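PDB 5VF5: SM80.1 Vicilin from Solanum melongena, which is a 7S vicilin of the cupin superfamily, probably a seed storage protein, here carrying a copper ion and a sodium ion. Local coordinates for residues M248-L257 with Q389-E397; V256-V267 with G343-L354. One frame throughout, in Å; residues are numbered along the deposited sequence.

Contact 1. Residues M248-L257 with Q389-E397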
loop_
_atom_site.group_PDB
_atom_site.type_symbol
_atom_site.label_atom_id
_atom_site.label_comp_id
_atom_site.label_asym_id
_atom_site.label_seq_id
_atom_site.Cartn_x
_atom_site.Cartn_y
_atom_site.Cartn_z
ATOM N N MET A 248 2.829 4.973 -9.324
ATOM C CA MET A 248 2.604 5.030 -10.766
ATOM C C MET A 248 1.488 5.999 -11.018
ATOM O O MET A 248 0.430 5.901 -10.406
ATOM C CB MET A 248 2.304 3.650 -11.364
ATOM C CG MET A 248 2.142 3.661 -12.874
ATOM S SD MET A 248 2.307 2.025 -13.579
ATOM C CE MET A 248 0.710 1.420 -13.103
ATOM N N ASN A 249 1.739 6.911 -11.952
ATOM C CA ASN A 249 0.752 7.834 -12.429
ATOM C C ASN A 249 0.634 7.692 -13.936
ATOM O O ASN A 249 1.644 7.730 -14.647
ATOM C CB ASN A 249 1.106 9.280 -12.078
ATOM C CG ASN A 249 -0.045 10.235 -12.389
ATOM O OD1 ASN A 249 -1.149 10.081 -11.879
ATOM N ND2 ASN A 249 0.173 11.133 -13.302
ATOM N N ILE A 250 -0.600 7.503 -14.396
ATOM C CA ILE A 250 -0.911 7.475 -15.825
ATOM C C ILE A 250 -1.768 8.723 -16.100
ATOM O O ILE A 250 -2.861 8.907 -15.512
ATOM C CB ILE A 250 -1.650 6.189 -16.221
ATOM C CG1 ILE A 250 -0.844 4.947 -15.787
ATOM C CG2 ILE A 250 -1.896 6.177 -17.725
ATOM C CD1 ILE A 250 -1.501 3.649 -16.089
ATOM N N ASN A 251 -1.278 9.569 -16.991
ATOM C CA ASN A 251 -2.006 10.774 -17.305
ATOM C C ASN A 251 -3.330 10.466 -18.002
ATOM O O ASN A 251 -3.501 9.405 -18.612
ATOM C CB ASN A 251 -1.157 11.655 -18.186
ATOM C CG ASN A 251 0.066 12.216 -17.497
ATOM O OD1 ASN A 251 0.097 12.408 -16.297
ATOM N ND2 ASN A 251 1.042 12.575 -18.280
ATOM N N GLN A 252 -4.289 11.394 -17.899
ATOM C CA GLN A 252 -5.591 11.145 -18.534
ATOM C C GLN A 252 -5.372 10.861 -19.996
ATOM O O GLN A 252 -4.502 11.461 -20.643
ATOM C CB GLN A 252 -6.570 12.286 -18.333
ATOM C CG GLN A 252 -6.146 13.647 -18.699
ATOM C CD GLN A 252 -7.225 14.671 -18.212
ATOM O OE1 GLN A 252 -8.380 14.672 -18.699
ATOM N NE2 GLN A 252 -6.866 15.483 -17.211
ATOM N N GLY A 253 -6.101 9.877 -20.500
ATOM C CA GLY A 253 -5.958 9.447 -21.877
ATOM C C GLY A 253 -4.719 8.606 -22.142
ATOM O O GLY A 253 -4.434 8.292 -23.307
ATOM N N GLY A 254 -4.001 8.210 -21.092
ATOM C CA GLY A 254 -2.815 7.405 -21.267
ATOM C C GLY A 254 -3.004 5.962 -20.910
ATOM O O GLY A 254 -4.057 5.549 -20.399
ATOM N N MET A 255 -1.937 5.203 -21.163
ATOM C CA MET A 255 -1.850 3.802 -20.750
ATOM C C MET A 255 -0.416 3.498 -20.420
ATOM O O MET A 255 0.486 4.116 -20.946
ATOM C CB MET A 255 -2.345 2.841 -21.824
ATOM C CG MET A 255 -1.514 2.859 -23.097
ATOM S SD MET A 255 -2.086 1.742 -24.403
ATOM C CE MET A 255 -1.733 0.141 -23.719
ATOM N N VAL A 256 -0.199 2.541 -19.524
ATOM C CA VAL A 256 1.122 1.952 -19.353
ATOM C C VAL A 256 1.229 0.807 -20.335
ATOM O O VAL A 256 0.296 -0.015 -20.470
ATOM C CB VAL A 256 1.429 1.537 -17.895
ATOM C CG1 VAL A 256 0.507 0.462 -17.344
ATOM C CG2 VAL A 256 2.898 1.108 -17.789
ATOM N N LEU A 257 2.304 0.772 -21.104
ATOM C CA LEU A 257 2.500 -0.317 -22.049
ATOM C C LEU A 257 2.558 -1.666 -21.294
ATOM O O LEU A 257 3.021 -1.712 -20.147
ATOM C CB LEU A 257 3.776 -0.095 -22.847
ATOM C CG LEU A 257 3.647 1.042 -23.872
ATOM C CD1 LEU A 257 4.987 1.285 -24.519
ATOM C CD2 LEU A 257 2.645 0.717 -24.961
ATOM N N GLN A 389 7.681 5.570 -28.784
ATOM C CA GLN A 389 7.640 5.995 -27.373
ATOM C C GLN A 389 7.836 4.791 -26.471
ATOM O O GLN A 389 7.688 3.643 -26.908
ATOM C CB GLN A 389 6.331 6.719 -27.028
ATOM C CG GLN A 389 6.217 8.119 -27.643
ATOM C CD GLN A 389 7.075 9.154 -26.915
ATOM O OE1 GLN A 389 6.822 9.474 -25.751
ATOM N NE2 GLN A 389 8.119 9.658 -27.589
ATOM N N SER A 390 8.179 5.062 -25.224
ATOM C CA SER A 390 8.370 4.007 -24.209
ATOM C C SER A 390 7.539 4.252 -22.999
ATOM O O SER A 390 7.173 5.389 -22.698
ATOM C CB SER A 390 9.844 3.906 -23.782
ATOM O OG SER A 390 10.670 3.502 -24.851
ATOM N N TYR A 391 7.191 3.129 -22.347
ATOM C CA TYR A 391 6.649 3.076 -20.977
ATOM C C TYR A 391 5.205 3.473 -20.847
ATOM O O TYR A 391 4.355 2.639 -20.439
ATOM C CB TYR A 391 7.506 3.896 -19.992
ATOM C CG TYR A 391 8.980 3.620 -20.120
ATOM C CD1 TYR A 391 9.465 2.337 -20.118
ATOM C CD2 TYR A 391 9.872 4.651 -20.299
ATOM C CE1 TYR A 391 10.822 2.075 -20.277
ATOM C CE2 TYR A 391 11.225 4.407 -20.437
ATOM C CZ TYR A 391 11.699 3.136 -20.427
ATOM O OH TYR A 391 13.048 2.914 -20.545
ATOM N N PHE A 392 4.875 4.703 -21.245
ATOM C CA PHE A 392 3.483 5.172 -21.236
ATOM C C PHE A 392 3.190 5.891 -22.533
ATOM O O PHE A 392 4.028 6.661 -23.023
ATOM C CB PHE A 392 3.207 6.119 -20.084
ATOM C CG PHE A 392 3.599 5.596 -18.725
ATOM C CD1 PHE A 392 4.898 5.755 -18.254
ATOM C CD2 PHE A 392 2.682 5.013 -17.901
ATOM C CE1 PHE A 392 5.261 5.294 -16.989
ATOM C CE2 PHE A 392 3.030 4.564 -16.633
ATOM C CZ PHE A 392 4.313 4.709 -16.175
ATOM N N VAL A 393 2.008 5.606 -23.090
ATOM C CA VAL A 393 1.613 6.161 -24.384
ATOM C C VAL A 393 0.128 6.518 -24.360
ATOM O O VAL A 393 -0.573 6.210 -23.397
ATOM C CB VAL A 393 1.915 5.168 -25.535
ATOM C CG1 VAL A 393 3.365 4.775 -25.579
ATOM C CG2 VAL A 393 1.080 3.921 -25.471
ATOM N N ALA A 394 -0.366 7.144 -25.439
ATOM C CA ALA A 394 -1.786 7.392 -25.532
ATOM C C ALA A 394 -2.550 6.065 -25.547
ATOM O O ALA A 394 -2.189 5.130 -26.242
ATOM C CB ALA A 394 -2.101 8.166 -26.798
ATOM N N GLY A 395 -3.632 6.024 -24.798
ATOM C CA GLY A 395 -4.512 4.867 -24.780
ATOM C C GLY A 395 -5.418 4.880 -25.983
ATOM O O GLY A 395 -5.431 5.863 -26.739
ATOM N N PRO A 396 -6.191 3.795 -26.180
ATOM C CA PRO A 396 -7.104 3.695 -27.293
ATOM C C PRO A 396 -8.167 4.792 -27.241
ATOM O O PRO A 396 -8.588 5.181 -26.163
ATOM C CB PRO A 396 -7.801 2.353 -27.065
ATOM C CG PRO A 396 -6.904 1.558 -26.191
ATOM C CD PRO A 396 -6.224 2.584 -25.329
ATOM N N GLU A 397 -8.618 5.249 -28.395
ATOM C CA GLU A 397 -9.713 6.268 -28.456
ATOM C C GLU A 397 -10.936 5.893 -27.623
ATOM O O GLU A 397 -11.558 6.755 -26.998
ATOM C CB GLU A 397 -10.201 6.469 -29.901
#

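Contact 2. Residues V256-V267 with G343-L354. With ACT (acetate ion), chain C.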
loop_
_atom_site.group_PDB
_atom_site.type_symbol
_atom_site.label_atom_id
_atom_site.label_comp_id
_atom_site.label_asym_id
_atom_site.label_seq_id
_atom_site.Cartn_x
_atom_site.Cartn_y
_atom_site.Cartn_z
ATOM N N VAL A 256 -0.199 2.541 -19.524
ATOM C CA VAL A 256 1.122 1.952 -19.353
ATOM C C VAL A 256 1.229 0.807 -20.335
ATOM O O VAL A 256 0.296 -0.015 -20.470
ATOM C CB VAL A 256 1.429 1.537 -17.895
ATOM C CG1 VAL A 256 0.507 0.462 -17.344
ATOM C CG2 VAL A 256 2.898 1.108 -17.789
ATOM N N LEU A 257 2.304 0.772 -21.104
ATOM C CA LEU A 257 2.500 -0.317 -22.049
ATOM C C LEU A 257 2.558 -1.666 -21.294
ATOM O O LEU A 257 3.021 -1.712 -20.147
ATOM C CB LEU A 257 3.776 -0.095 -22.847
ATOM C CG LEU A 257 3.647 1.042 -23.872
ATOM C CD1 LEU A 257 4.987 1.285 -24.519
ATOM C CD2 LEU A 257 2.645 0.717 -24.961
ATOM N N PRO A 258 2.081 -2.755 -21.926
ATOM C CA PRO A 258 2.144 -4.033 -21.244
ATOM C C PRO A 258 3.547 -4.339 -20.719
ATOM O O PRO A 258 4.572 -4.099 -21.410
ATOM C CB PRO A 258 1.675 -5.021 -22.304
ATOM C CG PRO A 258 0.792 -4.204 -23.236
ATOM C CD PRO A 258 1.501 -2.869 -23.277
ATOM N N TYR A 259 3.600 -4.845 -19.489
ATOM C CA TYR A 259 4.875 -5.201 -18.888
ATOM C C TYR A 259 4.653 -6.320 -17.892
ATOM O O TYR A 259 3.510 -6.714 -17.591
ATOM C CB TYR A 259 5.465 -3.985 -18.150
ATOM C CG TYR A 259 4.698 -3.625 -16.882
ATOM C CD1 TYR A 259 3.579 -2.782 -16.930
ATOM C CD2 TYR A 259 5.051 -4.154 -15.654
ATOM C CE1 TYR A 259 2.858 -2.465 -15.775
ATOM C CE2 TYR A 259 4.322 -3.851 -14.498
ATOM C CZ TYR A 259 3.224 -3.021 -14.566
ATOM O OH TYR A 259 2.526 -2.669 -13.424
ATOM N N TYR A 260 5.733 -6.873 -17.376
ATOM C CA TYR A 260 5.644 -7.758 -16.214
ATOM C C TYR A 260 6.788 -7.494 -15.249
ATOM O O TYR A 260 7.850 -6.958 -15.633
ATOM C CB TYR A 260 5.574 -9.266 -16.612
ATOM C CG TYR A 260 6.845 -9.817 -17.241
ATOM C CD1 TYR A 260 7.086 -9.760 -18.616
ATOM C CD2 TYR A 260 7.828 -10.379 -16.458
ATOM C CE1 TYR A 260 8.254 -10.268 -19.166
ATOM C CE2 TYR A 260 8.987 -10.906 -17.018
ATOM C CZ TYR A 260 9.200 -10.827 -18.379
ATOM O OH TYR A 260 10.340 -11.309 -18.975
ATOM N N ASN A 261 6.575 -7.855 -13.992
ATOM C CA ASN A 261 7.620 -7.839 -12.964
ATOM C C ASN A 261 8.287 -9.201 -12.914
ATOM O O ASN A 261 7.635 -10.228 -12.880
ATOM C CB ASN A 261 6.999 -7.512 -11.624
ATOM C CG ASN A 261 6.588 -6.075 -11.533
ATOM O OD1 ASN A 261 7.452 -5.189 -11.627
ATOM N ND2 ASN A 261 5.287 -5.821 -11.362
ATOM N N SER A 262 9.607 -9.211 -12.888
ATOM C CA SER A 262 10.352 -10.446 -12.946
ATOM C C SER A 262 10.137 -11.375 -11.771
ATOM O O SER A 262 10.049 -12.569 -11.952
ATOM C CB SER A 262 11.843 -10.154 -13.152
ATOM O OG SER A 262 12.426 -9.540 -12.017
ATOM N N ARG A 263 10.101 -10.821 -10.557
ATOM C CA ARG A 263 9.943 -11.655 -9.352
ATOM C C ARG A 263 9.013 -11.149 -8.276
ATOM O O ARG A 263 8.591 -11.941 -7.443
ATOM C CB ARG A 263 11.269 -12.003 -8.741
ATOM C CG ARG A 263 12.056 -10.877 -8.264
ATOM C CD ARG A 263 13.243 -11.431 -7.425
ATOM N NE ARG A 263 12.937 -11.797 -6.044
ATOM C CZ ARG A 263 12.895 -13.006 -5.479
ATOM N NH1 ARG A 263 13.021 -14.143 -6.186
ATOM N NH2 ARG A 263 12.658 -13.095 -4.171
ATOM N N SER A 264 8.648 -9.866 -8.327
ATOM C CA SER A 264 7.906 -9.257 -7.267
ATOM C C SER A 264 6.421 -9.253 -7.541
ATOM O O SER A 264 5.998 -8.821 -8.590
ATOM C CB SER A 264 8.418 -7.840 -7.021
ATOM O OG SER A 264 7.692 -7.144 -6.005
ATOM N N THR A 265 5.661 -9.750 -6.586
ATOM C CA THR A 265 4.207 -9.613 -6.610
ATOM C C THR A 265 3.852 -8.222 -6.097
ATOM O O THR A 265 4.466 -7.726 -5.133
ATOM C CB THR A 265 3.565 -10.665 -5.684
ATOM O OG1 THR A 265 3.813 -11.962 -6.211
ATOM C CG2 THR A 265 2.072 -10.481 -5.531
ATOM N N ARG A 266 2.903 -7.568 -6.762
ATOM C CA ARG A 266 2.508 -6.203 -6.428
ATOM C C ARG A 266 1.114 -6.136 -5.895
ATOM O O ARG A 266 0.223 -6.778 -6.423
ATOM C CB ARG A 266 2.678 -5.282 -7.643
ATOM C CG ARG A 266 4.123 -5.281 -8.199
ATOM C CD ARG A 266 4.963 -4.228 -7.444
ATOM N NE ARG A 266 6.283 -4.646 -7.152
ATOM C CZ ARG A 266 7.345 -3.910 -7.274
ATOM N NH1 ARG A 266 7.271 -2.695 -7.849
ATOM N NH2 ARG A 266 8.467 -4.385 -6.824
ATOM N N VAL A 267 0.941 -5.385 -4.813
ATOM C CA VAL A 267 -0.378 -5.124 -4.260
ATOM C C VAL A 267 -0.670 -3.659 -4.497
ATOM O O VAL A 267 -0.092 -2.788 -3.821
ATOM C CB VAL A 267 -0.466 -5.481 -2.763
ATOM C CG1 VAL A 267 -1.876 -5.283 -2.276
ATOM C CG2 VAL A 267 -0.034 -6.924 -2.495
ATOM N N GLY A 343 5.428 -3.798 -3.283
ATOM C CA GLY A 343 6.103 -4.941 -3.882
ATOM C C GLY A 343 6.613 -5.911 -2.824
ATOM O O GLY A 343 7.282 -5.491 -1.867
ATOM N N ILE A 344 6.274 -7.171 -2.988
ATOM C CA ILE A 344 6.671 -8.239 -2.096
ATOM C C ILE A 344 7.756 -9.019 -2.875
ATOM O O ILE A 344 7.674 -9.094 -4.123
ATOM C CB ILE A 344 5.411 -9.077 -1.736
ATOM C CG1 ILE A 344 4.448 -8.173 -0.870
ATOM C CG2 ILE A 344 5.813 -10.359 -1.006
ATOM C CD1 ILE A 344 3.058 -8.725 -0.726
ATOM N N ASN A 345 8.774 -9.575 -2.197
ATOM C CA ASN A 345 9.895 -10.230 -2.878
ATOM C C ASN A 345 10.589 -9.214 -3.816
ATOM O O ASN A 345 10.890 -9.532 -4.987
ATOM C CB ASN A 345 9.480 -11.502 -3.654
ATOM C CG ASN A 345 8.824 -12.542 -2.768
ATOM O OD1 ASN A 345 7.749 -13.095 -3.143
ATOM N ND2 ASN A 345 9.393 -12.764 -1.584
ATOM N N ALA A 346 10.863 -8.004 -3.297
ATOM C CA ALA A 346 11.240 -6.908 -4.171
ATOM C C ALA A 346 12.716 -6.887 -4.616
ATOM O O ALA A 346 12.987 -6.453 -5.743
ATOM C CB ALA A 346 10.927 -5.588 -3.515
ATOM N N MET A 347 13.648 -7.344 -3.775
ATOM C CA MET A 347 15.029 -7.272 -4.170
ATOM C C MET A 347 15.219 -8.071 -5.460
ATOM O O MET A 347 14.726 -9.203 -5.591
ATOM C CB MET A 347 15.970 -7.850 -3.114
ATOM C CG MET A 347 17.398 -7.516 -3.427
ATOM S SD MET A 347 17.849 -5.877 -2.842
ATOM C CE MET A 347 18.245 -6.245 -1.171
ATOM N N PHE A 348 15.963 -7.468 -6.380
ATOM C CA PHE A 348 16.324 -8.059 -7.675
ATOM C C PHE A 348 15.174 -8.014 -8.696
ATOM O O PHE A 348 15.359 -8.482 -9.826
ATOM C CB PHE A 348 16.906 -9.494 -7.538
ATOM C CG PHE A 348 17.962 -9.612 -6.470
ATOM C CD1 PHE A 348 19.060 -8.809 -6.527
ATOM C CD2 PHE A 348 17.801 -10.469 -5.379
ATOM C CE1 PHE A 348 20.065 -8.871 -5.544
ATOM C CE2 PHE A 348 18.776 -10.546 -4.387
ATOM C CZ PHE A 348 19.916 -9.743 -4.479
ATOM N N ASN A 349 14.019 -7.458 -8.308
ATOM C CA ASN A 349 12.923 -7.308 -9.272
ATOM C C ASN A 349 13.280 -6.345 -10.393
ATOM O O ASN A 349 13.854 -5.263 -10.148
ATOM C CB ASN A 349 11.663 -6.799 -8.611
ATOM C CG ASN A 349 10.467 -6.801 -9.575
ATOM O OD1 ASN A 349 10.012 -7.877 -10.017
ATOM N ND2 ASN A 349 9.972 -5.589 -9.933
ATOM N N ARG A 350 12.901 -6.713 -11.607
ATOM C CA ARG A 350 13.014 -5.810 -12.730
ATOM C C ARG A 350 11.699 -5.784 -13.523
ATOM O O ARG A 350 10.961 -6.793 -13.626
ATOM C CB ARG A 350 14.218 -6.149 -13.600
ATOM C CG ARG A 350 15.559 -6.123 -12.863
ATOM C CD ARG A 350 15.992 -4.723 -12.421
ATOM N NE ARG A 350 17.355 -4.694 -11.845
ATOM C CZ ARG A 350 17.643 -4.845 -10.559
ATOM N NH1 ARG A 350 16.676 -4.998 -9.647
ATOM N NH2 ARG A 350 18.916 -4.803 -10.181
ATOM N N LYS A 351 11.384 -4.589 -14.014
ATOM C CA LYS A 351 10.292 -4.360 -14.949
ATOM C C LYS A 351 10.743 -4.748 -16.337
ATOM O O LYS A 351 11.830 -4.352 -16.777
ATOM C CB LYS A 351 9.870 -2.903 -15.017
ATOM C CG LYS A 351 9.213 -2.380 -13.795
ATOM C CD LYS A 351 7.757 -2.319 -13.997
ATOM C CE LYS A 351 6.947 -1.752 -12.837
ATOM N NZ LYS A 351 7.235 -2.435 -11.542
ATOM N N ASN A 352 9.924 -5.527 -17.021
ATOM C CA ASN A 352 10.158 -5.973 -18.385
ATOM C C ASN A 352 9.022 -5.487 -19.249
ATOM O O ASN A 352 7.884 -6.021 -19.163
ATOM C CB ASN A 352 10.170 -7.499 -18.429
ATOM C CG ASN A 352 11.369 -8.093 -17.733
ATOM O OD1 ASN A 352 12.344 -8.464 -18.374
ATOM N ND2 ASN A 352 11.314 -8.151 -16.405
ATOM N N PHE A 353 9.263 -4.499 -20.106
ATOM C CA PHE A 353 8.230 -3.979 -20.979
ATOM C C PHE A 353 8.142 -4.829 -22.228
ATOM O O PHE A 353 9.124 -5.397 -22.695
ATOM C CB PHE A 353 8.516 -2.506 -21.320
ATOM C CG PHE A 353 8.146 -1.596 -20.204
ATOM C CD1 PHE A 353 9.040 -1.338 -19.160
ATOM C CD2 PHE A 353 6.848 -1.094 -20.113
ATOM C CE1 PHE A 353 8.670 -0.542 -18.097
ATOM C CE2 PHE A 353 6.469 -0.332 -19.019
ATOM C CZ PHE A 353 7.387 -0.057 -18.026
ATOM N N LEU A 354 6.905 -4.981 -22.705
ATOM C CA LEU A 354 6.581 -5.898 -23.780
ATOM C C LEU A 354 6.269 -5.213 -25.111
ATOM O O LEU A 354 6.012 -5.894 -26.120
ATOM C CB LEU A 354 5.397 -6.742 -23.331
ATOM C CG LEU A 354 5.704 -7.614 -22.111
ATOM C CD1 LEU A 354 4.396 -8.128 -21.496
ATOM C CD2 LEU A 354 6.611 -8.752 -22.478
HETATM C C ACT C . 4.078 -2.203 -10.371
HETATM O O ACT C . 5.160 -1.990 -9.740
HETATM O OXT ACT C . 4.014 -3.118 -11.222
HETATM C CH3 ACT C . 2.840 -1.365 -10.167
HETATM O O HOH W 1 6.478 -12.699 -5.782
HETATM O O HOH W 2 13.798 -10.714 -3.325
HETATM O O HOH W 3 10.856 -3.697 -7.410
#

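Contact 1. Residues M248-L257 with Q389-E397
Phe-392 is the large bump of this contact. Its ring fills a hollow lined by Met-248, Ile-250 and Val-256. CG of Phe-392 stands beside its own backbone N (chi1 -53°), which brings the ring in over strand 248-250. Met-248 meets the ring at its edge, with CG 4.0 Å from Phe-392 CE2. Its sulfur also lies at that edge, a Met-aromatic contact. Val-256 crosses the ring obliquely and presses CG2 to 3.6 Å from Phe-392 CE2. Phe-329 of strand 327-331 packs on the same three side chains.

On the other face of strand 392-394, Val-393 is the smaller bump. Its CG2 touches both Leu-257 CD2, at 3.6 Å, and Met-255 CG, at 3.7 Å. Met-255 lies alongside Val-393, and its sulfur continues over Gly-395 toward Pro-396.

Between the two faces run the backbone bonds. Met-255 and Val-393 form a hydrogen-bonded antiparallel pair, with Met-255 N to Val-393 O at 2.8 Å. Gly-395 N gives a nearly straight bond (173°) to Gly-253 O in the type II turn of Asn-251 to Gly-254. Short strand 392-394 thus extends a sheet of the C-terminal cupin beta-barrel by antiparallel pairing.

Contact 2. Residues V256-V267 with G343-L354
Lys-351 NZ donates a hydrogen bond to Asn-261 OD1 at 2.8 Å, with the ammonium in the carbonyl plane on a lone pair. The same oxygen takes a second bond from Asn-349 ND2, above that plane. Lys-351 also reaches an acetate ion, probably from the crystallisation liquor. Tyr-259 OH, Asn-261 ND2 and Arg-266 NH1 also hydrogen-bond to the acetate, with Tyr-259 OH 2.7 Å from acetate OXT. Arg-266 NH1 also salt-bridges Glu-229. Arg-266 holds Ser-264 OG side-on through NE and NH2, with the oxygen in the guanidinium plane. Ser-264 OG donates to Ile-344 O at 2.7 Å.

Asn-349 ties its loop to the loop at Arg-263 and Ser-264. CG lies opposite its backbone N (chi1 -173°), and this carries OD1 to Arg-263 N and Ser-264 N. The Arg-263 bond is nearly straight (168°) and in the carbonyl plane; the Ser-264 bond comes from above. Ser-262 OG accepts from Arg-350 N at 2.9 Å.

Farther out, in one of its two conformers, the Asn-352 amide stacks on the Tyr-260 ring, the planes 3° apart. Asn-352 CB makes a CH-pi contact over that face, 3.6 Å from the centroid. Leu-354 CD2 touches the ring edge. Tyr-259 CB lies over a face of Phe-353, 4.0 Å from its centroid. Paired antiparallel strands 256-261 and 351-353, with an anion-holding polar cluster on their Tyr-259 side, belong to the C-terminal cupin barrel.

Both contacts use strand 254-261 and share Val-256 and Leu-257. Contact 1 takes its first part, where strand 392-394 pairs; contact 2 takes the later part, where strand 351-353 pairs. Along the chain, contact 2 is nested inside the loop closed by contact 1. They touch where Tyr-391 CD1 comes 3.6 Å from Phe-353 CE1, in an edge-to-face pair of rings. Each is partly buried. The centre of contact 1 is about 22 Å from the chain centre, that of contact 2 about 15 Å. Contact 1 relies on apolar side chains and backbone bonds. Contact 2 buries about twice the surface and adds charged and amide groups around an anion.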